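Local coordinates for protein prolyl-tRNA synthetase (Naegleria fowleri, PDB 6UYH) that probably attaches proline to its cognate tRNA in an ATP-dependent reaction, as a class II aminoacyl-tRNA synthetase, and binds halofuginone together with an ATP analogue, at residues 175-180 and 263-268; 212-217 and 240-245. All coordinates share one frame; numbering follows the deposited sequence.

Contact 1 of 2, residues 175-180 and 263-268; sequences KSKEEA and FAYQNS. With HFG (7-bromo-6-chloro-3-{3-[(2R,3S)-3-hydroxypiperidin-2-yl]-2-oxopropyl}quinazolin-4(3H)-one), chain D.
In the class II catalytic core, the first turn of helix 177-198 lies against strand 261-272 through Tyr265 and Asn267, both of which point toward the helix. The Tyr265 ring takes the backbone at the helix start on one face: Lys177 N stands 3.6 Å above the ring plane, over its centre. Lys177 CB makes a CH-pi contact over the same ring, 4.0 Å from its centroid. Lys177 CG, anti to the backbone N (chi1 -174°), stays close to the ring, 4.1 Å from Tyr265 CE1; the bend at chi4 brings NZ to Asp181 in a salt bridge. One turn on, Ala180 CB packs 4.1 Å from Tyr265 CB and 3.6 Å from Asn267 OD1. Asn267 ND2 donates to Ala180 O at 2.8 Å with an N-H...O angle of 155°, the donor tilted from the carbonyl plane, and is also hydrogen-bonded to Glu183 OE1. Ser176 is the N-cap, its OG accepting a weak bond from Glu179 N. With OD1 taking a bond from His241 ND1, the buried Asn267 amide has partners at both ends, which should fix its rotation and tie the helix start to the strand that carries Ser268 into the halofuginone pocket.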
# COMPACT_ATOMS: atom_id res chain seq x y z
N LYS A 175 -2.47 2.26 28.91
CA LYS A 175 -2.85 2.78 30.21
C LYS A 175 -1.66 2.96 31.15
O LYS A 175 -1.77 3.72 32.11
CB LYS A 175 -3.90 1.87 30.87
CG LYS A 175 -3.36 0.51 31.30
CD LYS A 175 -4.46 -0.34 31.93
CE LYS A 175 -3.95 -1.71 32.34
NZ LYS A 175 -5.05 -2.61 32.77
N SER A 176 -0.53 2.31 30.88
CA SER A 176 0.60 2.35 31.80
C SER A 176 1.91 2.48 31.04
O SER A 176 2.01 2.14 29.86
CB SER A 176 0.65 1.10 32.69
OG SER A 176 0.93 -0.04 31.90
N LYS A 177 2.93 2.95 31.76
CA LYS A 177 4.26 3.09 31.16
C LYS A 177 4.90 1.73 30.92
O LYS A 177 5.59 1.54 29.91
CB LYS A 177 5.16 3.93 32.06
CG LYS A 177 6.52 4.25 31.45
CD LYS A 177 7.44 4.98 32.42
CE LYS A 177 8.69 5.50 31.71
NZ LYS A 177 9.60 4.42 31.22
N GLU A 178 4.68 0.78 31.83
CA GLU A 178 5.27 -0.55 31.67
C GLU A 178 4.83 -1.18 30.35
O GLU A 178 5.66 -1.72 29.60
CB GLU A 178 4.89 -1.44 32.85
N GLU A 179 3.54 -1.10 30.04
CA GLU A 179 3.06 -1.64 28.76
C GLU A 179 3.72 -0.94 27.59
O GLU A 179 4.11 -1.58 26.60
CB GLU A 179 1.54 -1.51 28.66
CG GLU A 179 0.76 -2.35 29.65
CD GLU A 179 -0.74 -2.21 29.47
OE1 GLU A 179 -1.20 -2.06 28.32
OE2 GLU A 179 -1.46 -2.25 30.48
N ALA A 180 3.83 0.39 27.67
CA ALA A 180 4.41 1.14 26.56
C ALA A 180 5.89 0.82 26.40
O ALA A 180 6.35 0.52 25.29
CB ALA A 180 4.19 2.64 26.78
N PHE A 263 -3.71 10.49 31.76
CA PHE A 263 -3.23 10.64 30.40
C PHE A 263 -2.66 9.32 29.90
O PHE A 263 -1.95 8.62 30.64
CB PHE A 263 -2.16 11.73 30.31
CG PHE A 263 -2.68 13.11 30.54
CD1 PHE A 263 -3.42 13.74 29.56
CD2 PHE A 263 -2.40 13.79 31.71
CE1 PHE A 263 -3.90 15.03 29.75
CE2 PHE A 263 -2.87 15.07 31.92
CZ PHE A 263 -3.62 15.69 30.94
N ALA A 264 -2.97 8.97 28.65
CA ALA A 264 -2.44 7.75 28.07
C ALA A 264 -0.93 7.85 27.88
O ALA A 264 -0.38 8.93 27.66
CB ALA A 264 -3.11 7.45 26.73
N TYR A 265 -0.26 6.71 27.96
CA TYR A 265 1.12 6.58 27.54
C TYR A 265 1.14 6.17 26.07
O TYR A 265 0.34 5.33 25.65
CB TYR A 265 1.86 5.56 28.39
CG TYR A 265 2.09 6.05 29.81
CD1 TYR A 265 3.31 6.61 30.16
CD2 TYR A 265 1.09 5.98 30.76
CE1 TYR A 265 3.54 7.08 31.45
CE2 TYR A 265 1.31 6.45 32.05
CZ TYR A 265 2.53 7.00 32.39
OH TYR A 265 2.76 7.46 33.66
N GLN A 266 2.03 6.79 25.29
CA GLN A 266 2.07 6.54 23.86
C GLN A 266 3.47 6.20 23.38
O GLN A 266 4.48 6.62 23.98
CB GLN A 266 1.59 7.74 23.05
CG GLN A 266 0.10 8.01 23.18
CD GLN A 266 -0.29 9.32 22.53
OE1 GLN A 266 -0.23 10.37 23.17
NE2 GLN A 266 -0.65 9.26 21.25
N ASN A 267 3.52 5.44 22.29
CA ASN A 267 4.71 5.19 21.50
C ASN A 267 4.42 5.53 20.04
O ASN A 267 3.26 5.54 19.61
CB ASN A 267 5.15 3.72 21.54
CG ASN A 267 5.39 3.21 22.93
OD1 ASN A 267 5.77 3.95 23.84
ND2 ASN A 267 5.18 1.91 23.10
N SER A 268 5.48 5.77 19.27
CA SER A 268 5.38 5.70 17.81
C SER A 268 6.68 5.14 17.26
O SER A 268 7.72 5.18 17.92
CB SER A 268 5.04 7.07 17.18
OG SER A 268 6.10 7.99 17.33
O4' HFG D . 8.51 11.63 12.36
C21 HFG D . 9.08 11.77 13.42
C3' HFG D . 8.75 10.92 14.63
C2' HFG D . 8.15 9.54 14.33
N1' HFG D . 6.82 9.62 13.72
C6' HFG D . 6.20 8.30 13.58
C5' HFG D . 7.03 7.37 12.72
C4' HFG D . 8.46 7.29 13.26
C39 HFG D . 9.05 8.68 13.44
O7' HFG D . 10.36 8.57 14.03
C1' HFG D . 10.17 12.83 13.60
N3 HFG D . 10.06 13.91 12.62
C4 HFG D . 8.97 14.77 12.73
O11 HFG D . 8.17 14.66 13.64
C10 HFG D . 8.88 15.75 11.64
C5 HFG D . 7.85 16.69 11.63
C2 HFG D . 10.95 14.00 11.59
N1 HFG D . 10.90 14.83 10.61
C9 HFG D . 9.83 15.73 10.62
C8 HFG D . 9.71 16.61 9.54
C7 HFG D . 8.66 17.52 9.53
BR1 HFG D . 8.46 18.63 8.01
C6 HFG D . 7.76 17.58 10.58
CL1 HFG D . 6.53 18.80 10.63

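Contact 2 of 2, residues 212-217 and 240-245; sequences EKFAGA and HHLGQN. With HFG (7-bromo-6-chloro-3-{3-[(2R,3S)-3-hydroxypiperidin-2-yl]-2-oxopropyl}quinazolin-4(3H)-one), chain D.
Phe214 meets His240 where the 212-217 loop closes over strand 232-243. The backbone of Phe214 starts a type I turn, closed by the bond from Ala217 N to Phe214 O at 2.8 Å. The Phe214 ring, with CG anti to the backbone N (chi1 -179°), directs its edge at the face of His240; the centroids of these two rings are 5.1 Å apart and their planes lie at 51°. Both faces of the Phe214 ring are covered: Gly216 N sits over one, and halofuginone C3' over the other, 3.7 Å above the Phe214 ring plane. Leu242 CD2 approaches its edge, 3.9 Å from Phe214 CD1. Gly216 O then accepts from Asn245 ND2 at 3.2 Å, the donor standing above the carbonyl plane; Asn245 ND2 also bonds Asp218 OD1. Ala217 CB packs against Leu242 CD2 at 4.0 Å and His241 O at 3.5 Å. His240 NE2 donates to the piperidine hydroxyl O7' of halofuginone at 2.8 Å, while its ND1 bonds Thr220 OG1, so both ring nitrogens are engaged and the ring's rotation is probably fixed. The 212-217 loop thus packs on strand 232-243, which forms a classic beta bulge where Leu242 and Gly243 both face Gln266 of strand 261-272; helix 121-131 touches Phe214 and Leu242 through Glu121 and Tyr125, and helix 177-198 packs on His241.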
# COMPACT_ATOMS: atom_id res chain seq x y z
N GLU A 212 19.84 13.88 19.52
CA GLU A 212 19.37 13.15 18.35
C GLU A 212 17.98 12.56 18.51
O GLU A 212 17.37 12.18 17.51
CB GLU A 212 20.36 12.04 17.98
CG GLU A 212 21.66 12.56 17.40
CD GLU A 212 21.48 13.15 16.01
OE1 GLU A 212 20.68 12.59 15.23
OE2 GLU A 212 22.13 14.17 15.70
N LYS A 213 17.46 12.47 19.73
CA LYS A 213 16.15 11.85 19.90
C LYS A 213 15.05 12.77 19.38
O LYS A 213 15.23 13.97 19.18
CB LYS A 213 15.91 11.52 21.37
CG LYS A 213 15.47 12.70 22.21
CD LYS A 213 14.97 12.25 23.58
CE LYS A 213 14.54 13.44 24.43
NZ LYS A 213 13.49 14.27 23.77
N PHE A 214 13.88 12.17 19.15
CA PHE A 214 12.70 12.93 18.77
C PHE A 214 12.33 13.90 19.89
O PHE A 214 12.15 13.49 21.04
CB PHE A 214 11.55 11.95 18.48
CG PHE A 214 10.25 12.59 18.05
CD1 PHE A 214 9.05 11.97 18.34
CD2 PHE A 214 10.23 13.78 17.34
CE1 PHE A 214 7.84 12.52 17.94
CE2 PHE A 214 9.03 14.35 16.94
CZ PHE A 214 7.83 13.72 17.25
N ALA A 215 12.23 15.19 19.54
CA ALA A 215 11.94 16.20 20.55
C ALA A 215 10.63 15.93 21.28
O ALA A 215 10.47 16.34 22.44
CB ALA A 215 11.90 17.59 19.90
N GLY A 216 9.70 15.24 20.65
CA GLY A 216 8.48 14.85 21.34
C GLY A 216 8.56 13.58 22.17
O GLY A 216 7.55 13.21 22.77
N ALA A 217 9.71 12.91 22.23
CA ALA A 217 9.80 11.62 22.90
C ALA A 217 10.46 11.75 24.26
O ALA A 217 11.32 12.61 24.48
CB ALA A 217 10.57 10.60 22.05
N HIS A 240 10.05 5.05 19.44
CA HIS A 240 10.00 6.07 20.49
C HIS A 240 9.04 5.66 21.60
O HIS A 240 7.94 5.19 21.32
CB HIS A 240 9.47 7.41 19.96
CG HIS A 240 10.17 7.93 18.75
ND1 HIS A 240 11.42 8.50 18.80
CD2 HIS A 240 9.77 8.01 17.46
CE1 HIS A 240 11.77 8.89 17.59
NE2 HIS A 240 10.78 8.60 16.76
N HIS A 241 9.43 5.93 22.85
CA HIS A 241 8.46 6.09 23.92
C HIS A 241 8.14 7.57 24.05
O HIS A 241 9.02 8.39 24.32
CB HIS A 241 8.98 5.53 25.24
CG HIS A 241 8.01 5.71 26.38
ND1 HIS A 241 6.69 5.31 26.30
CD2 HIS A 241 8.16 6.26 27.61
CE1 HIS A 241 6.07 5.60 27.43
NE2 HIS A 241 6.95 6.18 28.24
N LEU A 242 6.87 7.93 23.82
CA LEU A 242 6.45 9.32 23.85
C LEU A 242 5.98 9.75 25.23
O LEU A 242 5.70 10.94 25.43
CB LEU A 242 5.35 9.55 22.80
CG LEU A 242 5.64 9.14 21.35
CD1 LEU A 242 4.38 9.32 20.48
CD2 LEU A 242 6.82 9.93 20.77
N GLY A 243 5.92 8.82 26.18
CA GLY A 243 5.42 9.14 27.50
C GLY A 243 4.01 9.68 27.41
O GLY A 243 3.17 9.18 26.66
N GLN A 244 3.76 10.75 28.17
CA GLN A 244 2.50 11.47 28.12
C GLN A 244 2.64 12.82 27.43
O GLN A 244 1.78 13.69 27.58
CB GLN A 244 1.94 11.64 29.54
CG GLN A 244 1.65 10.32 30.24
CD GLN A 244 1.32 10.49 31.70
OE1 GLN A 244 1.93 11.30 32.40
NE2 GLN A 244 0.34 9.72 32.19
N ASN A 245 3.72 13.01 26.67
CA ASN A 245 3.98 14.30 26.04
C ASN A 245 2.91 14.66 25.02
O ASN A 245 2.44 15.81 24.99
CB ASN A 245 5.36 14.27 25.37
CG ASN A 245 6.48 14.11 26.38
OD1 ASN A 245 6.42 14.64 27.48
ND2 ASN A 245 7.52 13.37 26.00
O4' HFG D . 8.51 11.63 12.36
C21 HFG D . 9.08 11.77 13.42
C3' HFG D . 8.75 10.92 14.63
C2' HFG D . 8.15 9.54 14.33
N1' HFG D . 6.82 9.62 13.72
C6' HFG D . 6.20 8.30 13.58
C5' HFG D . 7.03 7.37 12.72
C4' HFG D . 8.46 7.29 13.26
C39 HFG D . 9.05 8.68 13.44
O7' HFG D . 10.36 8.57 14.03
C1' HFG D . 10.17 12.83 13.60
N3 HFG D . 10.06 13.91 12.62
C4 HFG D . 8.97 14.77 12.73
O11 HFG D . 8.17 14.66 13.64
C10 HFG D . 8.88 15.75 11.64
C5 HFG D . 7.85 16.69 11.63
C2 HFG D . 10.95 14.00 11.59
N1 HFG D . 10.90 14.83 10.61
C9 HFG D . 9.83 15.73 10.62
C8 HFG D . 9.71 16.61 9.54
C7 HFG D . 8.66 17.52 9.53
BR1 HFG D . 8.46 18.63 8.01
C6 HFG D . 7.76 17.58 10.58
CL1 HFG D . 6.53 18.80 10.63

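How the contacts relate
Strands 232-243 and 261-272 run antiparallel as neighbours and join the two contacts: Leu242 N lies 2.7 Å from Gln266 O and His240 N 2.8 Å from Ser268 O, both probable hydrogen bonds. A side-chain bond from His241 ND1 to Asn267 OD1 adds a second tie. Contact 1 is partly buried, with lysines exposed at the helix start, whereas contact 2 is buried; backbone and amide chemistry dominates the first, aromatic and apolar packing the second. Both reach halofuginone, contact 1 through the Ser268 side chain alone, by packing on the piperidine ring, and contact 2 by the Phe214 ring and a His240 hydrogen bond.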